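Local coordinates for uncharacterized protein AsqI (Emericella nidulans, PDB 5YY3) that converts 4'-methoxycyclopenin into 4'-methoxyviridicatin with release of methyl isocyanate, as a zinc-dependent cyclopenase of the tyrosinase family acting in aspoquinolone biosynthesis, at residues D56-F61 with L141-F146; S87-A92 with I101-E106; D130-K135 with A590-H595; P145-K150 with S383-P388. All blocks are in the same frame, centred on the assembly; numbering follows the deposited sequence.

How the contacts relate
Contacts 1 and 4 have centres 11 Å apart and share Pro145 and Phe146 in the loop after helix 129-133; Leu141 CD1 packs 3.7 Å from Phe385 CE2. Contact 2 touches contact 1 at helix 53-61, through the salt bridge between Asp56 OD1 and Lys105 NZ (3.0 Å) and through Ile101 packing on Val57 and Ile60. Contact 3 touches none of the others; its centre is 19 Å from that of contact 2, nearest atoms about 7 Å apart. Three lie near, but not at, the zinc ligands His186, His190 and His218: the side chain of Phe385 is about 9 Å from that of His186, while those of Phe61 and Pro592 each lie about 11 Å from that of His190.

Contact 1. Residues D56-F61 with L141-F146; sequences DVRGIF and LKNHPF
The last turn of helix 53-61 meets the loop 141-146 where the backbone oxygen of Phe61 faces the ring of Pro145 and Arg58 passes Asn143. Phe61 O lies 3.3 Å from Pro145 CD and 3.6 Å from Pro145 CG, so the proline presents two ring carbons to a carbonyl at the helix end. Arg118 NE adds a weak hydrogen bond to the same oxygen. Arg58 contributes only the start of its chain: CG is 3.9 Å from Asn143 ND2, and the bend at chi3 (-113°) turns the guanidinium without giving it a bond to this loop. The loop belongs to the hemocyanin-type metal-binding domain, and helix 53-61, near the start of the modelled chain, packs beside it. Phe61 also packs on Leu121 and on Tyr187 of helix 180-193, which carries His186 and His190. Within the loop, Phe146 N donates to His144 ND1 at 3.0 Å, nearly straight (171°) and 11° out of the imidazole plane, while Pro145 CD sits over one face of that ring, offset toward its rim.

Contact 2. Residues S87-A92 with I101-E106; sequences SLMLDA and ISKAKE
Leu90 of helix 77-92 meets Lys103 and Ala104 of helix 97-109 between two helices consecutive in the chain, joined by a short connection, whose short segments approach to 8.6 Å at 130° between their directions. The apolar part is carried by one methyl. Leu90 CD2 reaches the backbone of the facing helix, 3.7 Å from Ala104 N, and also lies 4.0 Å from Ala104 CB and 4.1 Å from Lys103 CB. Met117 of helix 114-127 touches both Leu90 and Ala104, so a third helix packs on the same residues. The polar part is the end of Lys103. Its chain bends at chi2 (56°) and again at chi4, bringing NZ to 4.1 Å from Met89 CG, where the two chains pass at a slant. The same NZ forms a salt bridge with Glu106 OE1 at 3.4 Å, long and weak as a hydrogen bond, one turn along its own helix. No hydrogen bond links the two segments: between them the contact is van der Waals packing, mostly aliphatic, with the lysine charge met from within helix 97-109.

Contact 3. Residues D130-K135 with A590-H595; sequences DAQQRK and APPFHH
Gln132 NE2 is hydrogen-bonded to Thr126 O, and this bond probably fixes the turn of an amide that lies against the two prolines of the loop 590-595. From the other segment, NE2 has Pro592 CD at 4.1 Å and Pro591 O at 3.8 Å, the latter too far to count as a bond. The oxygen of the same amide, Gln132 OE1, sits 3.7 Å from Pro591 CB. With CG beside the backbone N (chi1 -63°) and the chain extended beyond it, the glutamine reaches from helix 129-133 to the loop and meets Pro591 at an angle. The peptide before Pro592 is cis, and Phe593 N bonds back to Ala590 O at 3.0 Å, making a type VIa beta turn with Pro591 and Pro592 at its central positions. Pro592 is buried, touching Thr126 and His127 as well as Tyr188 and Val192 of helix 180-193. The contact thus joins the helical, hemocyanin-type domain to a long loop of the Ig-like part of the chain. Behind Gln132 a Schellman motif ends the helix: Lys135, at positive phi, is the C-prime residue, with Ile136 N bonded to Ala131 O and Lys135 N to Gln132 O. NE2 is engaged by Thr126 O and makes no hydrogen bond to the loop; the joint is van der Waals contact between the polar amide of Gln132 and the carbons of two proline rings.

Contact 4. Residues P145-K150 with S383-P388; sequences PFFSTK and SNFGAP
Phe146 meets Phe385 in an edge-to-face (T-shaped) aromatic pair, formed between two loops of the hemocyanin-type, zinc-binding domain. The ring centroids are 4.8 Å apart with planes at 60°. Phe146 CD2 stands over the middle of the Phe385 face, 3.6 Å from Phe385 CG, and Phe146 CB adds a CH-pi contact above the same ring at 4.2 Å from its centroid. The far end of the Phe146 ring reaches Ser383, whose CB is 3.9 Å from Phe146 CZ. Phe147 comes to Phe385 from another direction: its CE1 approaches Phe385 CZ at 3.8 Å, in the plane of the Phe385 ring, so one phenyl is touched on a face and on its rim by consecutive residues. Phe385 CG is anti to the backbone N (chi1 180°), which extends the ring toward the loop 145-150. In the next shell, the inverse gamma turn centred on Asn384 lets Ser383 and Phe385 both point their CB toward the segment 145-150, while Asn384 points away. Leu141 packs on both Phe147 and Phe385, the His144 ring meets that of Phe385 at about 50°, and His260 stacks on Phe146. Further along the segment 383-388, Pro388 touches the zinc ligand His186. In the segment 145-150, the Ser148 N to Pro145 O bond (3.2 Å) closes a turn around Phe146 and Phe147, and Ser148 O takes a hydrogen bond from His260 NE2.

Contact 1. Residues D56-F61 with L141-F146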
loop_
_atom_site.group_PDB
_atom_site.type_symbol
_atom_site.label_atom_id
_atom_site.label_comp_id
_atom_site.label_asym_id
_atom_site.label_seq_id
_atom_site.Cartn_x
_atom_site.Cartn_y
_atom_site.Cartn_z
ATOM N N ASP A 56 -23.008 -11.139 -45.000
ATOM C CA ASP A 56 -22.725 -12.570 -44.922
ATOM C C ASP A 56 -21.573 -12.792 -43.955
ATOM O O ASP A 56 -21.618 -13.674 -43.099
ATOM C CB ASP A 56 -22.368 -13.135 -46.297
ATOM C CG ASP A 56 -23.585 -13.528 -47.098
ATOM O OD1 ASP A 56 -24.642 -13.787 -46.480
ATOM O OD2 ASP A 56 -23.476 -13.605 -48.343
ATOM N N VAL A 57 -20.541 -11.966 -44.100
ATOM C CA VAL A 57 -19.343 -12.065 -43.281
ATOM C C VAL A 57 -19.661 -11.805 -41.810
ATOM O O VAL A 57 -19.254 -12.584 -40.949
ATOM C CB VAL A 57 -18.249 -11.087 -43.780
ATOM C CG1 VAL A 57 -17.093 -11.003 -42.791
ATOM C CG2 VAL A 57 -17.749 -11.516 -45.147
ATOM N N ARG A 58 -20.394 -10.724 -41.523
ATOM C CA ARG A 58 -20.840 -10.439 -40.154
ATOM C C ARG A 58 -21.718 -11.564 -39.610
ATOM O O ARG A 58 -21.608 -11.935 -38.442
ATOM C CB ARG A 58 -21.599 -9.108 -40.084
ATOM C CG ARG A 58 -20.732 -7.871 -40.261
ATOM C CD ARG A 58 -21.591 -6.615 -40.396
ATOM N NE ARG A 58 -21.496 -6.029 -41.734
ATOM C CZ ARG A 58 -22.502 -5.427 -42.364
ATOM N NH1 ARG A 58 -23.693 -5.340 -41.786
ATOM N NH2 ARG A 58 -22.322 -4.924 -43.581
ATOM N N GLY A 59 -22.586 -12.105 -40.455
ATOM C CA GLY A 59 -23.423 -13.221 -40.064
ATOM C C GLY A 59 -22.618 -14.442 -39.657
ATOM O O GLY A 59 -22.935 -15.113 -38.678
ATOM N N ILE A 60 -21.569 -14.735 -40.417
ATOM C CA ILE A 60 -20.717 -15.889 -40.136
ATOM C C ILE A 60 -19.946 -15.685 -38.825
ATOM O O ILE A 60 -19.967 -16.542 -37.945
ATOM C CB ILE A 60 -19.727 -16.158 -41.306
ATOM C CG1 ILE A 60 -20.500 -16.525 -42.579
ATOM C CG2 ILE A 60 -18.740 -17.265 -40.937
ATOM C CD1 ILE A 60 -19.656 -16.573 -43.835
ATOM N N PHE A 61 -19.289 -14.536 -38.688
ATOM C CA PHE A 61 -18.523 -14.221 -37.480
ATOM C C PHE A 61 -19.368 -14.177 -36.209
ATOM O O PHE A 61 -18.836 -14.266 -35.100
ATOM C CB PHE A 61 -17.797 -12.894 -37.662
ATOM C CG PHE A 61 -16.459 -13.037 -38.310
ATOM C CD1 PHE A 61 -16.359 -13.241 -39.675
ATOM C CD2 PHE A 61 -15.305 -12.987 -37.554
ATOM C CE1 PHE A 61 -15.122 -13.381 -40.283
ATOM C CE2 PHE A 61 -14.069 -13.129 -38.146
ATOM C CZ PHE A 61 -13.971 -13.330 -39.522
ATOM N N LEU A 141 -13.052 -6.586 -33.773
ATOM C CA LEU A 141 -13.096 -7.518 -32.652
ATOM C C LEU A 141 -14.391 -7.344 -31.871
ATOM O O LEU A 141 -14.871 -8.287 -31.239
ATOM C CB LEU A 141 -11.897 -7.321 -31.719
ATOM C CG LEU A 141 -11.899 -8.101 -30.393
ATOM C CD1 LEU A 141 -11.770 -9.566 -30.668
ATOM C CD2 LEU A 141 -10.778 -7.625 -29.456
ATOM N N LYS A 142 -14.962 -6.139 -31.935
ATOM C CA LYS A 142 -16.171 -5.840 -31.194
ATOM C C LYS A 142 -17.343 -6.713 -31.637
ATOM O O LYS A 142 -18.279 -6.923 -30.879
ATOM C CB LYS A 142 -16.556 -4.370 -31.330
ATOM C CG LYS A 142 -17.465 -3.961 -30.162
ATOM C CD LYS A 142 -18.495 -2.882 -30.495
ATOM C CE LYS A 142 -19.579 -2.774 -29.394
ATOM N NZ LYS A 142 -19.818 -4.085 -28.725
ATOM N N ASN A 143 -17.299 -7.220 -32.864
ATOM C CA ASN A 143 -18.378 -8.068 -33.352
ATOM C C ASN A 143 -18.304 -9.502 -32.842
ATOM O O ASN A 143 -19.264 -10.252 -33.004
ATOM C CB ASN A 143 -18.412 -8.087 -34.891
ATOM C CG ASN A 143 -18.906 -6.783 -35.489
ATOM O OD1 ASN A 143 -19.053 -5.778 -34.792
ATOM N ND2 ASN A 143 -19.200 -6.806 -36.790
ATOM N N HIS A 144 -17.178 -9.875 -32.238
ATOM C CA HIS A 144 -16.970 -11.237 -31.779
ATOM C C HIS A 144 -18.047 -11.608 -30.765
ATOM O O HIS A 144 -18.446 -10.768 -29.950
ATOM C CB HIS A 144 -15.572 -11.377 -31.177
ATOM C CG HIS A 144 -15.181 -12.789 -30.879
ATOM N ND1 HIS A 144 -15.692 -13.499 -29.812
ATOM C CD2 HIS A 144 -14.325 -13.629 -31.513
ATOM C CE1 HIS A 144 -15.167 -14.713 -29.799
ATOM N NE2 HIS A 144 -14.335 -14.819 -30.823
ATOM N N PRO A 145 -18.547 -12.855 -30.838
ATOM C CA PRO A 145 -19.588 -13.359 -29.931
ATOM C C PRO A 145 -19.334 -13.080 -28.444
ATOM O O PRO A 145 -20.296 -12.919 -27.695
ATOM C CB PRO A 145 -19.572 -14.872 -30.193
ATOM C CG PRO A 145 -19.172 -14.991 -31.617
ATOM C CD PRO A 145 -18.215 -13.840 -31.889
ATOM N N PHE A 146 -18.071 -13.030 -28.025
ATOM C CA PHE A 146 -17.750 -12.830 -26.609
ATOM C C PHE A 146 -18.097 -11.412 -26.136
ATOM O O PHE A 146 -18.239 -11.168 -24.939
ATOM C CB PHE A 146 -16.268 -13.112 -26.332
ATOM C CG PHE A 146 -15.892 -14.571 -26.384
ATOM C CD1 PHE A 146 -16.801 -15.536 -26.773
ATOM C CD2 PHE A 146 -14.615 -14.972 -26.027
ATOM C CE1 PHE A 146 -16.440 -16.877 -26.815
ATOM C CE2 PHE A 146 -14.249 -16.297 -26.067
ATOM C CZ PHE A 146 -15.164 -17.256 -26.461
#

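Contact 2. Residues S87-A92 with I101-E106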
loop_
_atom_site.group_PDB
_atom_site.type_symbol
_atom_site.label_atom_id
_atom_site.label_comp_id
_atom_site.label_asym_id
_atom_site.label_seq_id
_atom_site.Cartn_x
_atom_site.Cartn_y
_atom_site.Cartn_z
ATOM N N SER A 87 -9.142 -22.901 -44.112
ATOM C CA SER A 87 -8.909 -21.588 -44.677
ATOM C C SER A 87 -8.490 -21.716 -46.142
ATOM O O SER A 87 -8.977 -20.968 -46.995
ATOM C CB SER A 87 -7.849 -20.838 -43.870
ATOM O OG SER A 87 -7.595 -19.576 -44.446
ATOM N N LEU A 88 -7.598 -22.666 -46.428
ATOM C CA LEU A 88 -7.130 -22.915 -47.806
ATOM C C LEU A 88 -8.256 -23.452 -48.695
ATOM O O LEU A 88 -8.365 -23.122 -49.882
ATOM C CB LEU A 88 -5.965 -23.909 -47.810
ATOM C CG LEU A 88 -4.595 -23.393 -47.370
ATOM C CD1 LEU A 88 -3.662 -24.565 -47.144
ATOM C CD2 LEU A 88 -4.023 -22.430 -48.403
ATOM N N MET A 89 -9.069 -24.306 -48.093
ATOM C CA MET A 89 -10.301 -24.799 -48.682
ATOM C C MET A 89 -11.111 -23.621 -49.228
ATOM O O MET A 89 -11.501 -23.632 -50.391
ATOM C CB MET A 89 -11.074 -25.584 -47.619
ATOM C CG MET A 89 -12.047 -26.630 -48.065
ATOM S SD MET A 89 -12.095 -27.897 -46.766
ATOM C CE MET A 89 -10.350 -28.282 -46.719
ATOM N N LEU A 90 -11.322 -22.591 -48.404
ATOM C CA LEU A 90 -12.077 -21.403 -48.828
ATOM C C LEU A 90 -11.436 -20.737 -50.036
ATOM O O LEU A 90 -12.109 -20.279 -50.959
ATOM C CB LEU A 90 -12.171 -20.384 -47.702
ATOM C CG LEU A 90 -12.821 -20.763 -46.381
ATOM C CD1 LEU A 90 -12.843 -19.522 -45.497
ATOM C CD2 LEU A 90 -14.211 -21.349 -46.591
ATOM N N ASP A 91 -10.116 -20.680 -50.006
ATOM C CA ASP A 91 -9.343 -20.102 -51.076
ATOM C C ASP A 91 -9.483 -20.935 -52.360
ATOM O O ASP A 91 -9.522 -20.393 -53.472
ATOM C CB ASP A 91 -7.883 -19.999 -50.630
ATOM C CG ASP A 91 -7.029 -19.282 -51.619
ATOM O OD1 ASP A 91 -7.241 -18.058 -51.794
ATOM O OD2 ASP A 91 -6.134 -19.933 -52.210
ATOM N N ALA A 92 -9.573 -22.254 -52.185
ATOM C CA ALA A 92 -9.616 -23.204 -53.299
ATOM C C ALA A 92 -10.947 -23.195 -54.060
ATOM O O ALA A 92 -11.043 -23.733 -55.162
ATOM C CB ALA A 92 -9.321 -24.606 -52.790
ATOM N N ILE A 101 -17.181 -17.437 -49.634
ATOM C CA ILE A 101 -18.297 -17.342 -48.711
ATOM C C ILE A 101 -19.327 -18.442 -48.954
ATOM O O ILE A 101 -19.936 -18.937 -48.006
ATOM C CB ILE A 101 -18.943 -15.960 -48.798
ATOM C CG1 ILE A 101 -17.898 -14.914 -48.448
ATOM C CG2 ILE A 101 -20.123 -15.850 -47.849
ATOM C CD1 ILE A 101 -18.440 -13.538 -48.400
ATOM N N SER A 102 -19.491 -18.844 -50.214
ATOM C CA SER A 102 -20.334 -19.992 -50.548
ATOM C C SER A 102 -19.818 -21.272 -49.894
ATOM O O SER A 102 -20.590 -21.999 -49.259
ATOM C CB SER A 102 -20.420 -20.187 -52.058
ATOM O OG SER A 102 -21.255 -19.204 -52.642
ATOM N N LYS A 103 -18.520 -21.537 -50.056
ATOM C CA LYS A 103 -17.872 -22.696 -49.432
ATOM C C LYS A 103 -18.071 -22.650 -47.918
ATOM O O LYS A 103 -18.411 -23.655 -47.282
ATOM C CB LYS A 103 -16.376 -22.737 -49.773
ATOM C CG LYS A 103 -15.700 -24.084 -49.519
ATOM C CD LYS A 103 -16.411 -25.216 -50.270
ATOM C CE LYS A 103 -15.635 -26.538 -50.247
ATOM N NZ LYS A 103 -15.968 -27.400 -49.081
ATOM N N ALA A 104 -17.875 -21.459 -47.356
ATOM C CA ALA A 104 -18.036 -21.217 -45.928
ATOM C C ALA A 104 -19.435 -21.596 -45.440
ATOM O O ALA A 104 -19.573 -22.375 -44.491
ATOM C CB ALA A 104 -17.739 -19.753 -45.616
ATOM N N LYS A 105 -20.464 -21.034 -46.079
ATOM C CA LYS A 105 -21.850 -21.332 -45.724
ATOM C C LYS A 105 -22.090 -22.826 -45.774
ATOM O O LYS A 105 -22.725 -23.412 -44.897
ATOM C CB LYS A 105 -22.836 -20.639 -46.670
ATOM C CG LYS A 105 -23.004 -19.131 -46.499
ATOM C CD LYS A 105 -24.352 -18.695 -47.086
ATOM C CE LYS A 105 -24.317 -17.268 -47.603
ATOM N NZ LYS A 105 -23.377 -16.456 -46.795
ATOM N N GLU A 106 -21.566 -23.427 -46.828
ATOM C CA GLU A 106 -21.706 -24.853 -47.063
ATOM C C GLU A 106 -21.145 -25.645 -45.893
ATOM O O GLU A 106 -21.832 -26.483 -45.309
ATOM C CB GLU A 106 -20.998 -25.215 -48.360
ATOM C CG GLU A 106 -21.055 -26.658 -48.747
ATOM C CD GLU A 106 -20.414 -26.875 -50.091
ATOM O OE1 GLU A 106 -19.197 -27.186 -50.134
ATOM O OE2 GLU A 106 -21.120 -26.682 -51.108
#

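Contact 3. Residues D130-K135 with A590-H595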
loop_
_atom_site.group_PDB
_atom_site.type_symbol
_atom_site.label_atom_id
_atom_site.label_comp_id
_atom_site.label_asym_id
_atom_site.label_seq_id
_atom_site.Cartn_x
_atom_site.Cartn_y
_atom_site.Cartn_z
ATOM N N ASP A 130 -9.099 -10.331 -53.841
ATOM C CA ASP A 130 -10.439 -9.816 -54.115
ATOM C C ASP A 130 -10.938 -8.983 -52.935
ATOM O O ASP A 130 -11.427 -7.869 -53.119
ATOM C CB ASP A 130 -11.425 -10.952 -54.408
ATOM C CG ASP A 130 -12.691 -10.462 -55.099
ATOM O OD1 ASP A 130 -12.585 -9.577 -55.980
ATOM O OD2 ASP A 130 -13.793 -10.950 -54.753
ATOM N N ALA A 131 -10.803 -9.521 -51.726
ATOM C CA ALA A 131 -11.305 -8.826 -50.544
ATOM C C ALA A 131 -10.553 -7.519 -50.319
ATOM O O ALA A 131 -11.156 -6.505 -49.979
ATOM C CB ALA A 131 -11.210 -9.718 -49.302
ATOM N N GLN A 132 -9.242 -7.542 -50.519
ATOM C CA GLN A 132 -8.425 -6.360 -50.277
ATOM C C GLN A 132 -8.803 -5.216 -51.200
ATOM O O GLN A 132 -8.987 -4.084 -50.745
ATOM C CB GLN A 132 -6.951 -6.695 -50.445
ATOM C CG GLN A 132 -6.472 -7.709 -49.440
ATOM C CD GLN A 132 -5.129 -8.241 -49.802
ATOM O OE1 GLN A 132 -4.495 -7.745 -50.732
ATOM N NE2 GLN A 132 -4.676 -9.258 -49.080
ATOM N N GLN A 133 -8.933 -5.518 -52.490
ATOM C CA GLN A 133 -9.276 -4.499 -53.477
ATOM C C GLN A 133 -10.729 -4.035 -53.304
ATOM O O GLN A 133 -11.050 -2.877 -53.569
ATOM C CB GLN A 133 -9.019 -5.021 -54.902
ATOM C CG GLN A 133 -9.980 -6.110 -55.364
ATOM C CD GLN A 133 -9.594 -6.728 -56.707
ATOM O OE1 GLN A 133 -8.431 -7.091 -56.935
ATOM N NE2 GLN A 133 -10.574 -6.852 -57.599
ATOM N N ARG A 134 -11.592 -4.930 -52.831
ATOM C CA ARG A 134 -12.988 -4.587 -52.557
ATOM C C ARG A 134 -13.160 -3.997 -51.161
ATOM O O ARG A 134 -14.283 -3.854 -50.673
ATOM C CB ARG A 134 -13.886 -5.819 -52.708
ATOM C CG ARG A 134 -13.991 -6.315 -54.142
ATOM C CD ARG A 134 -14.664 -7.676 -54.241
ATOM N NE ARG A 134 -16.044 -7.682 -53.761
ATOM C CZ ARG A 134 -16.920 -8.640 -54.051
ATOM N NH1 ARG A 134 -18.158 -8.589 -53.583
ATOM N NH2 ARG A 134 -16.552 -9.648 -54.828
ATOM N N LYS A 135 -12.033 -3.666 -50.531
ATOM C CA LYS A 135 -11.966 -3.144 -49.164
ATOM C C LYS A 135 -12.906 -3.878 -48.195
ATOM O O LYS A 135 -13.454 -3.278 -47.271
ATOM C CB LYS A 135 -12.236 -1.618 -49.152
ATOM C CG LYS A 135 -13.664 -1.173 -49.523
ATOM C CD LYS A 135 -13.751 0.322 -49.866
ATOM C CE LYS A 135 -15.089 0.930 -49.431
ATOM N NZ LYS A 135 -15.255 2.303 -49.978
ATOM N N ALA A 590 3.746 -7.644 -50.859
ATOM C CA ALA A 590 2.350 -7.362 -51.128
ATOM C C ALA A 590 1.595 -7.288 -49.814
ATOM O O ALA A 590 2.015 -7.887 -48.818
ATOM C CB ALA A 590 1.748 -8.431 -52.037
ATOM N N PRO A 591 0.493 -6.534 -49.799
ATOM C CA PRO A 591 -0.470 -6.625 -48.699
ATOM C C PRO A 591 -0.790 -8.086 -48.323
ATOM O O PRO A 591 -0.865 -8.938 -49.213
ATOM C CB PRO A 591 -1.696 -5.900 -49.265
ATOM C CG PRO A 591 -1.097 -4.841 -50.143
ATOM C CD PRO A 591 0.153 -5.456 -50.745
ATOM N N PRO A 592 -0.966 -8.367 -47.014
ATOM C CA PRO A 592 -0.923 -7.372 -45.932
ATOM C C PRO A 592 0.422 -7.300 -45.186
ATOM O O PRO A 592 0.443 -6.907 -44.014
ATOM C CB PRO A 592 -2.031 -7.859 -44.993
ATOM C CG PRO A 592 -1.947 -9.368 -45.116
ATOM C CD PRO A 592 -1.448 -9.675 -46.530
ATOM N N PHE A 593 1.514 -7.664 -45.851
ATOM C CA PHE A 593 2.830 -7.728 -45.211
ATOM C C PHE A 593 3.716 -6.487 -45.446
ATOM O O PHE A 593 4.887 -6.469 -45.061
ATOM C CB PHE A 593 3.580 -8.967 -45.699
ATOM C CG PHE A 593 2.976 -10.274 -45.252
ATOM C CD1 PHE A 593 3.126 -10.715 -43.943
ATOM C CD2 PHE A 593 2.294 -11.083 -46.154
ATOM C CE1 PHE A 593 2.587 -11.927 -43.539
ATOM C CE2 PHE A 593 1.756 -12.305 -45.758
ATOM C CZ PHE A 593 1.901 -12.727 -44.451
ATOM N N HIS A 594 3.157 -5.458 -46.065
ATOM C CA HIS A 594 3.920 -4.282 -46.482
ATOM C C HIS A 594 4.428 -3.363 -45.354
ATOM O O HIS A 594 5.173 -2.411 -45.620
ATOM C CB HIS A 594 3.071 -3.449 -47.451
ATOM C CG HIS A 594 1.638 -3.312 -47.039
ATOM N ND1 HIS A 594 0.803 -4.400 -46.864
ATOM C CD2 HIS A 594 0.888 -2.217 -46.775
ATOM C CE1 HIS A 594 -0.394 -3.978 -46.506
ATOM N NE2 HIS A 594 -0.375 -2.658 -46.448
ATOM N N HIS A 595 4.034 -3.632 -44.111
ATOM C CA HIS A 595 4.416 -2.776 -42.985
ATOM C C HIS A 595 5.700 -3.193 -42.287
ATOM O O HIS A 595 6.220 -2.473 -41.441
ATOM C CB HIS A 595 3.301 -2.738 -41.950
ATOM C CG HIS A 595 2.043 -2.111 -42.451
ATOM N ND1 HIS A 595 1.834 -0.749 -42.419
ATOM C CD2 HIS A 595 0.931 -2.656 -42.999
ATOM C CE1 HIS A 595 0.642 -0.483 -42.931
ATOM N NE2 HIS A 595 0.074 -1.624 -43.288
#

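Contact 4. Residues P145-K150 with S383-P388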
loop_
_atom_site.group_PDB
_atom_site.type_symbol
_atom_site.label_atom_id
_atom_site.label_comp_id
_atom_site.label_asym_id
_atom_site.label_seq_id
_atom_site.Cartn_x
_atom_site.Cartn_y
_atom_site.Cartn_z
ATOM N N PRO A 145 -18.547 -12.855 -30.838
ATOM C CA PRO A 145 -19.588 -13.359 -29.931
ATOM C C PRO A 145 -19.334 -13.080 -28.444
ATOM O O PRO A 145 -20.296 -12.919 -27.695
ATOM C CB PRO A 145 -19.572 -14.872 -30.193
ATOM C CG PRO A 145 -19.172 -14.991 -31.617
ATOM C CD PRO A 145 -18.215 -13.840 -31.889
ATOM N N PHE A 146 -18.071 -13.030 -28.025
ATOM C CA PHE A 146 -17.750 -12.830 -26.609
ATOM C C PHE A 146 -18.097 -11.412 -26.136
ATOM O O PHE A 146 -18.239 -11.168 -24.939
ATOM C CB PHE A 146 -16.268 -13.112 -26.332
ATOM C CG PHE A 146 -15.892 -14.571 -26.384
ATOM C CD1 PHE A 146 -16.801 -15.536 -26.773
ATOM C CD2 PHE A 146 -14.615 -14.972 -26.027
ATOM C CE1 PHE A 146 -16.440 -16.877 -26.815
ATOM C CE2 PHE A 146 -14.249 -16.297 -26.067
ATOM C CZ PHE A 146 -15.164 -17.256 -26.461
ATOM N N PHE A 147 -18.229 -10.487 -27.081
ATOM C CA PHE A 147 -18.630 -9.116 -26.781
ATOM C C PHE A 147 -20.132 -8.968 -26.583
ATOM O O PHE A 147 -20.652 -7.857 -26.616
ATOM C CB PHE A 147 -18.170 -8.167 -27.893
ATOM C CG PHE A 147 -16.756 -7.678 -27.727
ATOM C CD1 PHE A 147 -15.684 -8.529 -27.926
ATOM C CD2 PHE A 147 -16.503 -6.372 -27.363
ATOM C CE1 PHE A 147 -14.387 -8.081 -27.767
ATOM C CE2 PHE A 147 -15.214 -5.921 -27.216
ATOM C CZ PHE A 147 -14.155 -6.776 -27.410
ATOM N N SER A 148 -20.833 -10.081 -26.381
ATOM C CA SER A 148 -22.269 -10.048 -26.104
ATOM C C SER A 148 -22.612 -10.985 -24.958
ATOM O O SER A 148 -21.884 -11.943 -24.690
ATOM C CB SER A 148 -23.071 -10.434 -27.343
ATOM O OG SER A 148 -22.740 -9.600 -28.433
ATOM N N THR A 149 -23.724 -10.702 -24.286
ATOM C CA THR A 149 -24.195 -11.523 -23.174
ATOM C C THR A 149 -24.941 -12.755 -23.702
ATOM O O THR A 149 -25.539 -12.706 -24.778
ATOM C CB THR A 149 -25.120 -10.706 -22.232
ATOM O OG1 THR A 149 -25.123 -11.287 -20.922
ATOM C CG2 THR A 149 -26.549 -10.652 -22.770
ATOM N N LYS A 150 -24.871 -13.863 -22.959
ATOM C CA LYS A 150 -25.657 -15.075 -23.238
ATOM C C LYS A 150 -25.431 -15.632 -24.642
ATOM O O LYS A 150 -26.397 -15.956 -25.343
ATOM C CB LYS A 150 -27.158 -14.806 -23.037
ATOM C CG LYS A 150 -27.653 -15.021 -21.611
ATOM C CD LYS A 150 -27.055 -13.987 -20.665
ATOM C CE LYS A 150 -27.469 -14.226 -19.224
ATOM N NZ LYS A 150 -26.850 -13.230 -18.301
ATOM N N SER A 383 -11.423 -20.754 -27.592
ATOM C CA SER A 383 -11.102 -19.719 -28.547
ATOM C C SER A 383 -9.764 -19.067 -28.249
ATOM O O SER A 383 -9.452 -18.757 -27.098
ATOM C CB SER A 383 -12.202 -18.664 -28.548
ATOM O OG SER A 383 -11.808 -17.534 -29.304
ATOM N N ASN A 384 -8.963 -18.874 -29.289
ATOM C CA ASN A 384 -7.821 -17.990 -29.177
ATOM C C ASN A 384 -8.350 -16.573 -29.076
ATOM O O ASN A 384 -8.542 -15.894 -30.086
ATOM C CB ASN A 384 -6.878 -18.114 -30.367
ATOM C CG ASN A 384 -5.672 -17.195 -30.248
ATOM O OD1 ASN A 384 -5.446 -16.582 -29.195
ATOM N ND2 ASN A 384 -4.880 -17.094 -31.327
ATOM N N PHE A 385 -8.590 -16.140 -27.851
ATOM C CA PHE A 385 -9.191 -14.847 -27.607
ATOM C C PHE A 385 -8.573 -14.248 -26.359
ATOM O O PHE A 385 -8.436 -14.929 -25.338
ATOM C CB PHE A 385 -10.708 -14.984 -27.451
ATOM C CG PHE A 385 -11.430 -13.689 -27.186
ATOM C CD1 PHE A 385 -11.470 -13.139 -25.907
ATOM C CD2 PHE A 385 -12.100 -13.041 -28.212
ATOM C CE1 PHE A 385 -12.141 -11.953 -25.655
ATOM C CE2 PHE A 385 -12.782 -11.858 -27.978
ATOM C CZ PHE A 385 -12.802 -11.307 -26.692
ATOM N N GLY A 386 -8.190 -12.981 -26.457
ATOM C CA GLY A 386 -7.871 -12.186 -25.285
ATOM C C GLY A 386 -6.555 -12.498 -24.616
ATOM O O GLY A 386 -6.389 -12.216 -23.430
ATOM N N ALA A 387 -5.621 -13.083 -25.362
ATOM C CA ALA A 387 -4.299 -13.366 -24.811
ATOM C C ALA A 387 -3.624 -12.130 -24.169
ATOM O O ALA A 387 -3.127 -12.234 -23.035
ATOM C CB ALA A 387 -3.401 -13.957 -25.885
ATOM N N PRO A 388 -3.598 -10.963 -24.869
ATOM C CA PRO A 388 -2.965 -9.797 -24.231
ATOM C C PRO A 388 -3.575 -9.403 -22.882
ATOM O O PRO A 388 -2.909 -8.727 -22.097
ATOM C CB PRO A 388 -3.181 -8.666 -25.252
ATOM C CG PRO A 388 -3.326 -9.351 -26.550
ATOM C CD PRO A 388 -4.002 -10.666 -26.260
#